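Local coordinates for class II aldolase/adducin domain protein (Pseudomonas syringae pv. phaseolicola 1448A, PDB 3OCR) that is of unknown specific function but has the class II aldolase/adducin fold, shared by metal-dependent sugar-phosphate aldolases and the actin-binding adducins, at residues T56-R61 / Q123-H129; E67-A73 / N85-I91; R156-Y162 / K182-R188. The contacts are given in a common frame with arbitrary orientation. Residues are numbered along the deposited sequence.

In the fold
All three contacts pair neighbouring strands of one mixed sheet. Contact 1 is the central, buried one, its centre about 5 Å from that of the chain, and it joins strands distant in sequence. Contact 2 is nested inside the loop that contact 1 closes. The two share the 58-61/68-71 strand boundary, where Ala60 O lies 2.9 Å from Leu70 N. Contact 3, later in the chain, is the sole parallel pair, across the sheet; its centre is about 24 Å from that of contact 2. Contact 1 carries clustered histidines, whereas partly buried contacts 2 and 3 set aliphatic packing against charged, water-bridged margins. Contact 1 touches contact 3 where His127 CE1 meets Leu187 CD1 at 3.3 Å.

Contact 1. Residues T56-R61 / Q123-H129; sequences THFSAR and QAVLHTH
Strands 58-61 and 124-128 run antiparallel at 176° with axes 4.7 Å apart. Thr56 (phi 64°, chi1 p) lays CG2 over the His129 ring, 3.4 Å from its centroid, a CH-pi contact; a water joins Thr56 OG1 and His129 N, 2.8 Å from each. His57 O accepts His127 N at 3.2 Å, while its imidazole bonds Asn72. Phe58 pairs with Leu126 (non-hydrogen-bonded, CA-CA 4.5 Å). Its m rotamer puts the ring face under Leu126 CD2 (3.4 Å from Phe58 CG), an apolar patch suited to lying beneath helices 29-47 and 199-219. Ser59 and Val125 form the hydrogen-bonded pair, Ser59 N to Val125 O and Val125 N to Ser59 O both 2.9 Å; the small Ser59 hydroxyl meets His112 and His116. Ala60 and Ala124 allow a CA-CA distance of 4.2 Å, and Arg61 N donates to Gln123 O (2.8 Å), where Gln123 and Ala124 form a classic beta bulge opposite Gly196. Beside Thr56, His127 and His129, an HxH pair, bond Leu192 O and Asp52 respectively through ND1, leaving their NE2 atoms 2.9 Å apart near His190. In metal-dependent class II aldolases such histidines bind the metal, so this clustering is consistent with a metal site.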
loop_
_atom_site.group_PDB
_atom_site.type_symbol
_atom_site.label_atom_id
_atom_site.label_comp_id
_atom_site.label_asym_id
_atom_site.label_seq_id
_atom_site.Cartn_x
_atom_site.Cartn_y
_atom_site.Cartn_z
ATOM N N THR A 56 -15.030 3.280 15.858
ATOM C CA THR A 56 -14.637 1.961 16.398
ATOM C C THR A 56 -13.894 2.000 17.743
ATOM O O THR A 56 -13.261 2.983 18.105
ATOM C CB THR A 56 -13.913 1.034 15.367
ATOM O OG1 THR A 56 -12.494 1.252 15.386
ATOM C CG2 THR A 56 -14.494 1.213 13.959
ATOM N N HIS A 57 -13.996 0.894 18.470
ATOM C CA HIS A 57 -13.669 0.848 19.875
ATOM C C HIS A 57 -13.229 -0.529 20.313
ATOM O O HIS A 57 -13.683 -1.544 19.759
ATOM C CB HIS A 57 -14.899 1.235 20.683
ATOM C CG HIS A 57 -15.460 2.572 20.313
ATOM N ND1 HIS A 57 -14.906 3.754 20.753
ATOM C CD2 HIS A 57 -16.503 2.915 19.518
ATOM C CE1 HIS A 57 -15.585 4.768 20.248
ATOM N NE2 HIS A 57 -16.558 4.288 19.496
ATOM N N PHE A 58 -12.338 -0.548 21.295
ATOM C CA PHE A 58 -11.949 -1.782 21.992
ATOM C C PHE A 58 -12.377 -1.661 23.447
ATOM O O PHE A 58 -12.064 -0.660 24.090
ATOM C CB PHE A 58 -10.430 -1.971 21.956
ATOM C CG PHE A 58 -9.845 -2.125 20.583
ATOM C CD1 PHE A 58 -10.639 -2.437 19.484
ATOM C CD2 PHE A 58 -8.467 -2.031 20.404
ATOM C CE1 PHE A 58 -10.080 -2.592 18.234
ATOM C CE2 PHE A 58 -7.902 -2.199 19.141
ATOM C CZ PHE A 58 -8.725 -2.494 18.057
ATOM N N SER A 59 -13.034 -2.682 23.995
ATOM C CA SER A 59 -13.401 -2.645 25.427
ATOM C C SER A 59 -12.774 -3.818 26.184
ATOM O O SER A 59 -12.514 -4.871 25.585
ATOM C CB SER A 59 -14.924 -2.657 25.603
ATOM O OG SER A 59 -15.478 -3.831 25.044
ATOM N N ALA A 60 -12.526 -3.620 27.482
ATOM C CA ALA A 60 -12.084 -4.676 28.395
ATOM C C ALA A 60 -12.823 -4.583 29.725
ATOM O O ALA A 60 -13.043 -3.484 30.238
ATOM C CB ALA A 60 -10.575 -4.556 28.656
ATOM N N ARG A 61 -13.163 -5.730 30.302
ATOM C CA ARG A 61 -13.687 -5.759 31.645
ATOM C C ARG A 61 -12.589 -5.444 32.671
ATOM O O ARG A 61 -11.468 -5.943 32.568
ATOM C CB ARG A 61 -14.345 -7.095 31.972
ATOM C CG ARG A 61 -15.131 -6.993 33.317
ATOM C CD ARG A 61 -15.666 -8.296 33.742
ATOM N NE ARG A 61 -16.636 -8.211 34.853
ATOM C CZ ARG A 61 -16.325 -8.157 36.149
ATOM N NH1 ARG A 61 -15.062 -8.104 36.555
ATOM N NH2 ARG A 61 -17.294 -8.131 37.057
ATOM N N GLN A 123 -13.541 -11.163 28.271
ATOM C CA GLN A 123 -13.001 -10.051 29.031
ATOM C C GLN A 123 -12.612 -8.885 28.103
ATOM O O GLN A 123 -12.265 -7.791 28.575
ATOM C CB GLN A 123 -11.781 -10.498 29.815
ATOM C CG GLN A 123 -12.049 -11.666 30.814
ATOM C CD GLN A 123 -13.030 -11.302 31.891
ATOM O OE1 GLN A 123 -14.107 -11.901 31.979
ATOM N NE2 GLN A 123 -12.689 -10.301 32.713
ATOM N N ALA A 124 -12.658 -9.114 26.793
ATOM C CA ALA A 124 -12.305 -8.055 25.839
ATOM C C ALA A 124 -13.099 -8.218 24.577
ATOM O O ALA A 124 -13.303 -9.346 24.135
ATOM C CB ALA A 124 -10.829 -8.061 25.530
ATOM N N VAL A 125 -13.557 -7.091 24.020
ATOM C CA VAL A 125 -14.329 -7.102 22.771
ATOM C C VAL A 125 -13.769 -6.020 21.851
ATOM O O VAL A 125 -13.750 -4.831 22.208
ATOM C CB VAL A 125 -15.848 -6.893 23.003
ATOM C CG1 VAL A 125 -16.629 -6.881 21.650
ATOM C CG2 VAL A 125 -16.415 -7.982 23.950
ATOM N N LEU A 126 -13.303 -6.445 20.684
ATOM C CA LEU A 126 -12.706 -5.563 19.690
ATOM C C LEU A 126 -13.550 -5.444 18.454
ATOM O O LEU A 126 -14.017 -6.444 17.902
ATOM C CB LEU A 126 -11.345 -6.110 19.286
ATOM C CG LEU A 126 -10.386 -6.525 20.418
ATOM C CD1 LEU A 126 -9.092 -7.097 19.850
ATOM C CD2 LEU A 126 -10.096 -5.400 21.395
ATOM N N HIS A 127 -13.715 -4.226 17.961
ATOM C CA HIS A 127 -14.438 -4.077 16.722
ATOM C C HIS A 127 -13.646 -3.193 15.766
ATOM O O HIS A 127 -13.176 -2.138 16.172
ATOM C CB HIS A 127 -15.830 -3.491 16.991
ATOM C CG HIS A 127 -16.532 -3.064 15.749
ATOM N ND1 HIS A 127 -16.753 -3.921 14.690
ATOM C CD2 HIS A 127 -17.023 -1.860 15.373
ATOM C CE1 HIS A 127 -17.374 -3.267 13.726
ATOM N NE2 HIS A 127 -17.551 -2.017 14.115
ATOM N N THR A 128 -13.460 -3.622 14.517
ATOM C CA THR A 128 -12.700 -2.783 13.550
ATOM C C THR A 128 -13.426 -2.548 12.234
ATOM O O THR A 128 -14.332 -3.326 11.840
ATOM C CB THR A 128 -11.271 -3.337 13.212
ATOM O OG1 THR A 128 -11.394 -4.640 12.667
ATOM C CG2 THR A 128 -10.337 -3.403 14.447
ATOM N N HIS A 129 -13.010 -1.462 11.564
ATOM C CA HIS A 129 -13.501 -1.099 10.240
ATOM C C HIS A 129 -12.329 -0.938 9.294
ATOM O O HIS A 129 -12.007 0.182 8.903
ATOM C CB HIS A 129 -14.209 0.251 10.266
ATOM C CG HIS A 129 -15.543 0.253 10.938
ATOM N ND1 HIS A 129 -16.201 1.428 11.236
ATOM C CD2 HIS A 129 -16.352 -0.751 11.351
ATOM C CE1 HIS A 129 -17.352 1.148 11.821
ATOM N NE2 HIS A 129 -17.467 -0.167 11.904
HETATM O O HOH W 1 -11.338 0.307 12.962
#

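Contact 2. Residues E67-A73 / N85-I91; sequences EHFLINA and NLVKVDI
Strands 68-71 and 87-90 form an antiparallel hairpin closed by a long loop, axes 4.5 Å apart and directions at 141°. Phe69 and Val89 are a hydrogen-bonded pair (Phe69 N to Val89 O and Val89 N to Phe69 O, both 2.7 Å), as are Ile71 and Val87 (Ile71 N to Val87 O 2.9 Å, Val87 N to Ile71 O 2.7 Å). On their face Phe69, chi1 m, swings its ring along the strand end until CE2 meets Ile91 CD1 at 3.5 Å. Branched Ile71 and Val89 touch loosely, CG2 to CG2 4.4 Å, and Ala73 CB fits against Val87 CG2 (3.7 Å). The hairpin belongs to a four-strand antiparallel meander, 58-61, 68-71, 87-90 and 95-97, at one side of the sheet. On the other face Leu70 CD2 fills the hollow between Leu86 CB (4.1 Å) and Lys88 CB (4.2 Å), and both leucines rest on Leu38 of helix 29-47. His68 CB rides on the Lys88 stem, 3.9 Å from CG; the stem carries its ammonium to Glu31, while a water links His68 ND1 (2.6 Å) and Lys88 NZ (2.7 Å). Another water bridges Glu67 O (2.8 Å) and Ile91 N (2.9 Å) sideways.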
loop_
_atom_site.group_PDB
_atom_site.type_symbol
_atom_site.label_atom_id
_atom_site.label_comp_id
_atom_site.label_asym_id
_atom_site.label_seq_id
_atom_site.Cartn_x
_atom_site.Cartn_y
_atom_site.Cartn_z
ATOM N N GLU A 67 -19.219 -4.838 37.560
ATOM C CA GLU A 67 -19.373 -4.917 36.114
ATOM C C GLU A 67 -18.976 -3.581 35.473
ATOM O O GLU A 67 -19.816 -2.845 34.951
ATOM C CB GLU A 67 -20.789 -5.366 35.724
ATOM C CG GLU A 67 -21.113 -6.844 36.076
ATOM C CD GLU A 67 -20.466 -7.864 35.116
ATOM O OE1 GLU A 67 -20.544 -7.683 33.876
ATOM O OE2 GLU A 67 -19.881 -8.860 35.602
ATOM N N HIS A 68 -17.680 -3.277 35.552
ATOM C CA HIS A 68 -17.106 -2.063 34.982
ATOM C C HIS A 68 -16.184 -2.402 33.816
ATOM O O HIS A 68 -15.592 -3.489 33.790
ATOM C CB HIS A 68 -16.360 -1.248 36.038
ATOM C CG HIS A 68 -17.249 -0.665 37.092
ATOM N ND1 HIS A 68 -16.762 -0.151 38.277
ATOM C CD2 HIS A 68 -18.595 -0.533 37.151
ATOM C CE1 HIS A 68 -17.767 0.280 39.016
ATOM N NE2 HIS A 68 -18.892 0.061 38.355
ATOM N N PHE A 69 -16.104 -1.474 32.856
ATOM C CA PHE A 69 -15.402 -1.659 31.586
ATOM C C PHE A 69 -14.623 -0.425 31.170
ATOM O O PHE A 69 -14.998 0.702 31.489
ATOM C CB PHE A 69 -16.396 -2.036 30.468
ATOM C CG PHE A 69 -17.223 -3.219 30.808
ATOM C CD1 PHE A 69 -16.811 -4.486 30.450
ATOM C CD2 PHE A 69 -18.387 -3.073 31.574
ATOM C CE1 PHE A 69 -17.567 -5.605 30.805
ATOM C CE2 PHE A 69 -19.141 -4.185 31.948
ATOM C CZ PHE A 69 -18.727 -5.456 31.556
ATOM N N LEU A 70 -13.535 -0.655 30.443
ATOM C CA LEU A 70 -12.691 0.417 29.918
ATOM C C LEU A 70 -12.869 0.585 28.417
ATOM O O LEU A 70 -12.980 -0.403 27.674
ATOM C CB LEU A 70 -11.229 0.118 30.242
ATOM C CG LEU A 70 -10.870 0.090 31.729
ATOM C CD1 LEU A 70 -9.681 -0.875 32.008
ATOM C CD2 LEU A 70 -10.556 1.507 32.183
ATOM N N ILE A 71 -12.899 1.842 27.974
ATOM C CA ILE A 71 -13.042 2.193 26.558
ATOM C C ILE A 71 -12.361 3.556 26.316
ATOM O O ILE A 71 -12.059 4.297 27.285
ATOM C CB ILE A 71 -14.548 2.177 26.142
ATOM C CG1 ILE A 71 -14.720 2.232 24.624
ATOM C CG2 ILE A 71 -15.326 3.276 26.886
ATOM C CD1 ILE A 71 -15.924 1.450 24.097
ATOM N N ASN A 72 -12.065 3.865 25.052
ATOM C CA ASN A 72 -11.492 5.170 24.701
ATOM C C ASN A 72 -12.450 6.324 24.982
ATOM O O ASN A 72 -13.679 6.165 24.906
ATOM C CB ASN A 72 -10.965 5.222 23.239
ATOM C CG ASN A 72 -12.071 5.060 22.189
ATOM O OD1 ASN A 72 -12.895 4.149 22.252
ATOM N ND2 ASN A 72 -12.074 5.950 21.211
ATOM N N ALA A 73 -11.867 7.459 25.341
ATOM C CA ALA A 73 -12.582 8.720 25.456
ATOM C C ALA A 73 -13.044 9.190 24.083
ATOM O O ALA A 73 -12.344 8.997 23.085
ATOM C CB ALA A 73 -11.684 9.801 26.129
ATOM N N ASN A 85 -5.681 7.479 30.351
ATOM C CA ASN A 85 -6.813 8.255 29.820
ATOM C C ASN A 85 -8.023 7.436 29.349
ATOM O O ASN A 85 -9.042 7.986 28.889
ATOM C CB ASN A 85 -6.348 9.348 28.818
ATOM C CG ASN A 85 -5.886 8.804 27.464
ATOM O OD1 ASN A 85 -6.288 7.717 27.005
ATOM N ND2 ASN A 85 -5.069 9.602 26.786
ATOM N N LEU A 86 -7.926 6.121 29.514
ATOM C CA LEU A 86 -9.045 5.256 29.192
ATOM C C LEU A 86 -10.183 5.623 30.124
ATOM O O LEU A 86 -9.955 6.157 31.218
ATOM C CB LEU A 86 -8.667 3.792 29.344
ATOM C CG LEU A 86 -7.857 3.299 28.152
ATOM C CD1 LEU A 86 -7.040 2.121 28.584
ATOM C CD2 LEU A 86 -8.797 2.937 26.971
ATOM N N VAL A 87 -11.405 5.376 29.673
ATOM C CA VAL A 87 -12.553 5.723 30.486
ATOM C C VAL A 87 -13.189 4.465 31.063
ATOM O O VAL A 87 -13.438 3.493 30.324
ATOM C CB VAL A 87 -13.604 6.539 29.693
ATOM C CG1 VAL A 87 -14.698 7.050 30.622
ATOM C CG2 VAL A 87 -12.953 7.694 28.951
ATOM N N LYS A 88 -13.484 4.509 32.361
ATOM C CA LYS A 88 -14.189 3.422 33.039
ATOM C C LYS A 88 -15.675 3.706 33.089
ATOM O O LYS A 88 -16.110 4.738 33.633
ATOM C CB LYS A 88 -13.663 3.205 34.452
ATOM C CG LYS A 88 -14.287 1.973 35.140
ATOM C CD LYS A 88 -13.463 1.522 36.338
ATOM C CE LYS A 88 -13.639 2.455 37.522
ATOM N NZ LYS A 88 -12.867 1.948 38.690
ATOM N N VAL A 89 -16.440 2.780 32.518
ATOM C CA VAL A 89 -17.895 2.904 32.441
ATOM C C VAL A 89 -18.568 1.626 32.989
ATOM O O VAL A 89 -17.921 0.575 33.086
ATOM C CB VAL A 89 -18.382 3.181 30.992
ATOM C CG1 VAL A 89 -17.792 4.500 30.452
ATOM C CG2 VAL A 89 -18.052 2.026 30.058
ATOM N N ASP A 90 -19.848 1.731 33.348
ATOM C CA ASP A 90 -20.619 0.563 33.817
ATOM C C ASP A 90 -21.228 -0.111 32.591
ATOM O O ASP A 90 -20.964 0.314 31.473
ATOM C CB ASP A 90 -21.699 0.972 34.839
ATOM C CG ASP A 90 -22.713 1.981 34.280
ATOM O OD1 ASP A 90 -22.879 2.085 33.047
ATOM O OD2 ASP A 90 -23.362 2.674 35.096
ATOM N N ILE A 91 -22.038 -1.142 32.789
ATOM C CA ILE A 91 -22.648 -1.856 31.667
ATOM C C ILE A 91 -23.555 -0.975 30.791
ATOM O O ILE A 91 -23.744 -1.259 29.610
ATOM C CB ILE A 91 -23.357 -3.163 32.122
ATOM C CG1 ILE A 91 -23.531 -4.144 30.952
ATOM C CG2 ILE A 91 -24.691 -2.866 32.842
ATOM C CD1 ILE A 91 -22.211 -4.532 30.228
HETATM O O HOH W 2 -22.476 -2.123 35.486
HETATM O O HOH W 3 -14.401 -0.166 39.378
HETATM O O HOH W 4 -8.984 7.062 26.282
#

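Contact 3. Residues R156-Y162 / K182-R188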
loop_
_atom_site.group_PDB
_atom_site.type_symbol
_atom_site.label_atom_id
_atom_site.label_comp_id
_atom_site.label_asym_id
_atom_site.label_seq_id
_atom_site.Cartn_x
_atom_site.Cartn_y
_atom_site.Cartn_z
ATOM N N ARG A 156 -15.131 -21.224 13.474
ATOM C CA ARG A 156 -14.966 -20.286 14.594
ATOM C C ARG A 156 -15.747 -18.963 14.406
ATOM O O ARG A 156 -15.782 -18.119 15.310
ATOM C CB ARG A 156 -13.486 -19.971 14.821
ATOM C CG ARG A 156 -12.673 -21.106 15.477
ATOM C CD ARG A 156 -11.184 -20.865 15.250
ATOM N NE ARG A 156 -10.641 -19.703 15.984
ATOM C CZ ARG A 156 -9.474 -19.115 15.711
ATOM N NH1 ARG A 156 -8.722 -19.537 14.698
ATOM N NH2 ARG A 156 -9.049 -18.092 16.450
ATOM N N VAL A 157 -16.336 -18.777 13.226
ATOM C CA VAL A 157 -16.783 -17.463 12.809
ATOM C C VAL A 157 -18.290 -17.381 12.738
ATOM O O VAL A 157 -18.935 -18.207 12.054
ATOM C CB VAL A 157 -16.136 -17.038 11.440
ATOM C CG1 VAL A 157 -16.554 -15.611 11.072
ATOM C CG2 VAL A 157 -14.619 -17.170 11.526
ATOM N N ALA A 158 -18.844 -16.402 13.460
ATOM C CA ALA A 158 -20.266 -16.089 13.378
ATOM C C ALA A 158 -20.496 -15.013 12.320
ATOM O O ALA A 158 -19.612 -14.212 12.046
ATOM C CB ALA A 158 -20.806 -15.623 14.732
ATOM N N TYR A 159 -21.683 -15.027 11.696
ATOM C CA TYR A 159 -22.099 -13.907 10.828
ATOM C C TYR A 159 -23.361 -13.206 11.336
ATOM O O TYR A 159 -24.312 -13.854 11.834
ATOM C CB TYR A 159 -22.324 -14.391 9.389
ATOM C CG TYR A 159 -21.062 -14.784 8.706
ATOM C CD1 TYR A 159 -20.484 -16.036 8.937
ATOM C CD2 TYR A 159 -20.420 -13.902 7.833
ATOM C CE1 TYR A 159 -19.294 -16.399 8.323
ATOM C CE2 TYR A 159 -19.230 -14.260 7.200
ATOM C CZ TYR A 159 -18.682 -15.510 7.444
ATOM O OH TYR A 159 -17.503 -15.851 6.825
ATOM N N HIS A 160 -23.387 -11.888 11.160
ATOM C CA HIS A 160 -24.511 -11.057 11.578
ATOM C C HIS A 160 -24.870 -10.120 10.405
ATOM O O HIS A 160 -24.044 -9.304 9.972
ATOM C CB HIS A 160 -24.131 -10.271 12.860
ATOM C CG HIS A 160 -25.170 -9.283 13.301
ATOM N ND1 HIS A 160 -26.351 -9.661 13.911
ATOM C CD2 HIS A 160 -25.196 -7.929 13.233
ATOM C CE1 HIS A 160 -27.071 -8.584 14.172
ATOM N NE2 HIS A 160 -26.387 -7.520 13.782
ATOM N N GLY A 161 -26.077 -10.300 9.870
ATOM C CA GLY A 161 -26.654 -9.441 8.819
ATOM C C GLY A 161 -26.750 -7.973 9.217
ATOM O O GLY A 161 -27.090 -7.665 10.349
ATOM N N TYR A 162 -26.466 -7.073 8.277
ATOM C CA TYR A 162 -26.428 -5.637 8.541
ATOM C C TYR A 162 -27.818 -5.044 8.769
ATOM O O TYR A 162 -28.746 -5.271 7.971
ATOM C CB TYR A 162 -25.739 -4.880 7.399
ATOM C CG TYR A 162 -25.419 -3.432 7.761
ATOM C CD1 TYR A 162 -24.622 -3.126 8.867
ATOM C CD2 TYR A 162 -25.958 -2.364 7.015
ATOM C CE1 TYR A 162 -24.334 -1.781 9.216
ATOM C CE2 TYR A 162 -25.689 -1.035 7.358
ATOM C CZ TYR A 162 -24.861 -0.758 8.451
ATOM O OH TYR A 162 -24.633 0.562 8.778
ATOM N N LYS A 182 -19.431 -18.538 20.063
ATOM C CA LYS A 182 -18.177 -18.227 19.342
ATOM C C LYS A 182 -17.566 -16.931 19.881
ATOM O O LYS A 182 -18.173 -16.253 20.711
ATOM C CB LYS A 182 -18.425 -18.110 17.842
ATOM C CG LYS A 182 -19.008 -19.400 17.213
ATOM C CD LYS A 182 -19.292 -19.169 15.761
ATOM C CE LYS A 182 -19.056 -20.415 14.946
ATOM N NZ LYS A 182 -20.308 -21.150 14.778
ATOM N N SER A 183 -16.371 -16.604 19.432
ATOM C CA SER A 183 -15.709 -15.398 19.897
ATOM C C SER A 183 -15.132 -14.560 18.744
ATOM O O SER A 183 -14.286 -13.660 18.966
ATOM C CB SER A 183 -14.633 -15.727 20.939
ATOM O OG SER A 183 -13.527 -16.403 20.340
ATOM N N VAL A 184 -15.566 -14.888 17.523
ATOM C CA VAL A 184 -15.192 -14.155 16.295
ATOM C C VAL A 184 -16.457 -13.997 15.460
ATOM O O VAL A 184 -17.190 -14.982 15.265
ATOM C CB VAL A 184 -14.179 -14.938 15.440
ATOM C CG1 VAL A 184 -13.809 -14.131 14.204
ATOM C CG2 VAL A 184 -12.915 -15.316 16.249
HETATM N N MSE A 185 -16.715 -12.770 14.991
HETATM C CA MSE A 185 -17.904 -12.482 14.198
HETATM C C MSE A 185 -17.588 -11.553 13.026
HETATM O O MSE A 185 -16.821 -10.568 13.131
HETATM C CB MSE A 185 -19.029 -11.884 15.044
HETATM C CG MSE A 185 -20.439 -11.881 14.314
HETATM SE SE MSE A 185 -21.968 -11.881 15.549
HETATM C CE MSE A 185 -21.076 -10.612 16.756
ATOM N N ILE A 186 -18.190 -11.872 11.899
ATOM C CA ILE A 186 -18.120 -10.959 10.796
ATOM C C ILE A 186 -19.458 -10.227 10.756
ATOM O O ILE A 186 -20.546 -10.830 10.594
ATOM C CB ILE A 186 -17.719 -11.684 9.462
ATOM C CG1 ILE A 186 -16.255 -12.132 9.552
ATOM C CG2 ILE A 186 -17.936 -10.778 8.245
ATOM C CD1 ILE A 186 -15.749 -12.981 8.329
ATOM N N LEU A 187 -19.382 -8.920 10.940
ATOM C CA LEU A 187 -20.571 -8.079 10.868
ATOM C C LEU A 187 -20.719 -7.704 9.395
ATOM O O LEU A 187 -19.979 -6.883 8.878
ATOM C CB LEU A 187 -20.387 -6.833 11.761
ATOM C CG LEU A 187 -20.042 -7.118 13.224
ATOM C CD1 LEU A 187 -19.437 -5.884 13.888
ATOM C CD2 LEU A 187 -21.261 -7.627 14.022
ATOM N N ARG A 188 -21.641 -8.378 8.697
ATOM C CA ARG A 188 -21.754 -8.209 7.270
ATOM C C ARG A 188 -21.965 -6.738 6.901
ATOM O O ARG A 188 -22.719 -6.011 7.576
ATOM C CB ARG A 188 -22.916 -9.064 6.681
ATOM C CG ARG A 188 -22.760 -10.575 6.789
ATOM C CD ARG A 188 -23.839 -11.213 5.917
ATOM N NE ARG A 188 -24.036 -12.632 6.181
ATOM C CZ ARG A 188 -23.384 -13.619 5.576
ATOM N NH1 ARG A 188 -22.452 -13.365 4.658
ATOM N NH2 ARG A 188 -23.671 -14.879 5.897
HETATM O O HOH W 5 -14.982 -18.542 17.744
HETATM O O HOH W 6 -12.330 -18.635 18.120
HETATM O O HOH W 7 -23.706 -6.551 10.075
#
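Four main-chain hydrogen bonds form a parallel ladder: Ala158 N to Val184 O (2.8 Å), Ile186 N to Ala158 O (2.7 Å), His160 N to Ile186 O (3.1 Å) and Arg188 N to His160 O (2.9 Å). A water extends it between Arg156 O (2.6 Å) and Ser183 N (2.9 Å); another flanks the last rung, donating to His160 O (2.8 Å) and Arg188 O (2.7 Å). The two strands belong to a beta-alpha-beta crossover whose helix, 169-179, covers the face bearing His160, Met185 and Leu187. There His160, able to bond through both ring nitrogens, reaches Asp178 and Glu171, while Met185, modelled as selenomethionine, sets SE 3.8 Å from His160 CB and CG 3.8 Å from the small Ala158 CB. On the reverse face Val157 CG1 meets Ile186 CG1 at 3.8 Å and Tyr159 CE2 meets Ile186 CB at 3.7 Å; Tyr159 CD2 lies over the flat Arg188 guanidinium, 3.7 Å from CZ. Beyond the strand, Tyr162 directs its hydroxyl to Gln148 of the second subunit.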